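Local structure of Apc35852 (Geobacillus stearothermophilus, 1U9C) at residues Arg7-Val12 with His88-Ile93. The protein is of unknown function but belongs to the DJ-1/PfpI family, whose members include chaperones and cysteine proteases. Residues are numbered along the deposited sequence; the frame is centred on the assembly and turned at random.
Sequences RVLMVV and HGFDAI
The ring of F90 is sandwiched between R7 and L9. On one face lies the R7 guanidinium, its CZ 4.1 Å from the centre of the F90 ring in an off-centre cation-pi contact, the two planes 31° apart; on the opposite face CB of L9 sits 3.9 Å from that centre, a CH-pi contact. A bend at chi3 (65°) folds the R7 chain back over the ring, where NH1 also bonds G89 O at 2.7 Å, approaching from above the carbonyl plane. The salt bridge from NE to D44 on the neighbouring strand 44-49 further fixes the guanidinium. At the backbone of R7 the loop holds on twice: D91 OD2 takes the N-H of R7 through its anti lone pair (2.9 Å), and D91 N returns a bond to R7 O, which A92 N also reaches weakly. Regular pairing follows, with L9 N giving a nearly straight bond to A92 O (2.9 Å, 173°). Beyond it L9 and I93 lie side by side, CD2 of L9 3.9 Å from CD1 of I93, and V11 CG2 touches the same methyl. Helix 109-120 packs on F90 and I93, while V8, on the other face with A92, meets F38 of helix 28-40. Strands 7-12 and 92-95 thus run parallel and adjacent within a sheet with helices on both faces, the alpha/beta sandwich of the DJ-1/PfpI fold.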
loop_
_atom_site.group_PDB
_atom_site.type_symbol
_atom_site.label_atom_id
_atom_site.label_comp_id
_atom_site.label_asym_id
_atom_site.label_seq_id
_atom_site.Cartn_x
_atom_site.Cartn_y
_atom_site.Cartn_z
ATOM N N ARG A 7 -4.260 -15.169 -6.256
ATOM C CA ARG A 7 -3.149 -14.988 -5.335
ATOM C C ARG A 7 -2.859 -13.515 -5.216
ATOM O O ARG A 7 -2.736 -12.786 -6.190
ATOM C CB ARG A 7 -1.897 -15.706 -5.803
ATOM C CG ARG A 7 -1.990 -17.226 -6.031
ATOM C CD ARG A 7 -0.660 -17.890 -6.300
ATOM N NE ARG A 7 0.250 -17.825 -5.145
ATOM C CZ ARG A 7 1.571 -17.563 -5.167
ATOM N NH1 ARG A 7 2.250 -17.266 -6.271
ATOM N NH2 ARG A 7 2.228 -17.571 -4.010
ATOM N N VAL A 8 -2.731 -13.057 -3.988
ATOM C CA VAL A 8 -2.482 -11.651 -3.647
ATOM C C VAL A 8 -1.172 -11.544 -2.873
ATOM O O VAL A 8 -0.972 -12.241 -1.886
ATOM C CB VAL A 8 -3.631 -10.998 -2.842
ATOM C CG1 VAL A 8 -3.343 -9.579 -2.533
ATOM C CG2 VAL A 8 -4.936 -11.128 -3.591
ATOM N N LEU A 9 -0.311 -10.641 -3.317
ATOM C CA LEU A 9 0.932 -10.314 -2.610
ATOM C C LEU A 9 0.689 -9.040 -1.800
ATOM O O LEU A 9 0.323 -8.016 -2.369
ATOM C CB LEU A 9 2.058 -10.063 -3.613
ATOM C CG LEU A 9 3.384 -9.595 -3.023
ATOM C CD1 LEU A 9 4.003 -10.655 -2.139
ATOM C CD2 LEU A 9 4.316 -9.180 -4.154
ATOM N N MET A 10 0.888 -9.088 -0.487
ATOM C CA MET A 10 0.805 -7.878 0.344
ATOM C C MET A 10 2.174 -7.467 0.813
ATOM O O MET A 10 2.928 -8.379 1.211
ATOM C CB MET A 10 -0.107 -8.120 1.541
ATOM C CG MET A 10 -1.542 -8.488 1.111
ATOM S SD MET A 10 -2.728 -8.591 2.482
ATOM C CE MET A 10 -2.993 -6.859 2.822
ATOM N N VAL A 11 2.527 -6.192 0.693
ATOM C CA VAL A 11 3.873 -5.758 1.076
ATOM C C VAL A 11 3.745 -4.600 2.033
ATOM O O VAL A 11 3.104 -3.599 1.753
ATOM C CB VAL A 11 4.701 -5.344 -0.151
ATOM C CG1 VAL A 11 6.135 -5.049 0.281
ATOM C CG2 VAL A 11 4.717 -6.404 -1.231
ATOM N N VAL A 12 4.383 -4.741 3.205
ATOM C CA VAL A 12 4.357 -3.728 4.239
ATOM C C VAL A 12 5.775 -3.240 4.611
ATOM O O VAL A 12 6.793 -3.857 4.364
ATOM C CB VAL A 12 3.610 -4.229 5.505
ATOM C CG1 VAL A 12 2.202 -4.614 5.139
ATOM C CG2 VAL A 12 4.355 -5.408 6.180
ATOM N N HIS A 88 6.366 -12.265 -10.013
ATOM C CA HIS A 88 5.531 -13.131 -10.804
ATOM C C HIS A 88 4.829 -14.131 -9.905
ATOM O O HIS A 88 5.237 -14.356 -8.746
ATOM C CB HIS A 88 6.390 -13.820 -11.870
ATOM C CG HIS A 88 6.977 -12.847 -12.850
ATOM N ND1 HIS A 88 8.279 -12.402 -12.784
ATOM C CD2 HIS A 88 6.397 -12.170 -13.869
ATOM C CE1 HIS A 88 8.495 -11.537 -13.766
ATOM N NE2 HIS A 88 7.363 -11.375 -14.434
ATOM N N GLY A 89 3.695 -14.637 -10.390
ATOM C CA GLY A 89 2.892 -15.630 -9.677
ATOM C C GLY A 89 1.711 -15.079 -8.894
ATOM O O GLY A 89 1.005 -15.846 -8.250
ATOM N N PHE A 90 1.468 -13.771 -8.942
ATOM C CA PHE A 90 0.384 -13.120 -8.211
ATOM C C PHE A 90 -0.516 -12.344 -9.138
ATOM O O PHE A 90 -0.037 -11.680 -10.034
ATOM C CB PHE A 90 0.956 -12.172 -7.176
ATOM C CG PHE A 90 1.722 -12.870 -6.123
ATOM C CD1 PHE A 90 1.089 -13.488 -5.076
ATOM C CD2 PHE A 90 3.118 -12.942 -6.205
ATOM C CE1 PHE A 90 1.795 -14.213 -4.151
ATOM C CE2 PHE A 90 3.843 -13.640 -5.258
ATOM C CZ PHE A 90 3.177 -14.267 -4.226
ATOM N N ASP A 91 -1.807 -12.340 -8.858
ATOM C CA ASP A 91 -2.817 -11.618 -9.614
ATOM C C ASP A 91 -2.930 -10.172 -9.211
ATOM O O ASP A 91 -3.367 -9.339 -9.968
ATOM C CB ASP A 91 -4.130 -12.328 -9.444
ATOM C CG ASP A 91 -4.024 -13.742 -9.847
ATOM O OD1 ASP A 91 -4.106 -14.017 -11.082
ATOM O OD2 ASP A 91 -3.880 -14.700 -9.056
ATOM N N ALA A 92 -2.530 -9.853 -7.973
ATOM C CA ALA A 92 -2.632 -8.499 -7.421
ATOM C C ALA A 92 -1.509 -8.257 -6.406
ATOM O O ALA A 92 -1.114 -9.223 -5.701
ATOM C CB ALA A 92 -3.982 -8.203 -6.757
ATOM N N ILE A 93 -1.098 -7.005 -6.270
ATOM C CA ILE A 93 -0.211 -6.588 -5.145
ATOM C C ILE A 93 -0.986 -5.503 -4.436
ATOM O O ILE A 93 -1.656 -4.644 -5.030
ATOM C CB ILE A 93 1.165 -6.105 -5.691
ATOM C CG1 ILE A 93 2.083 -5.781 -4.512
ATOM C CG2 ILE A 93 1.065 -4.921 -6.615
ATOM C CD1 ILE A 93 3.524 -5.465 -5.003
HETATM O O HOH W 1 5.350 -16.214 -7.011
#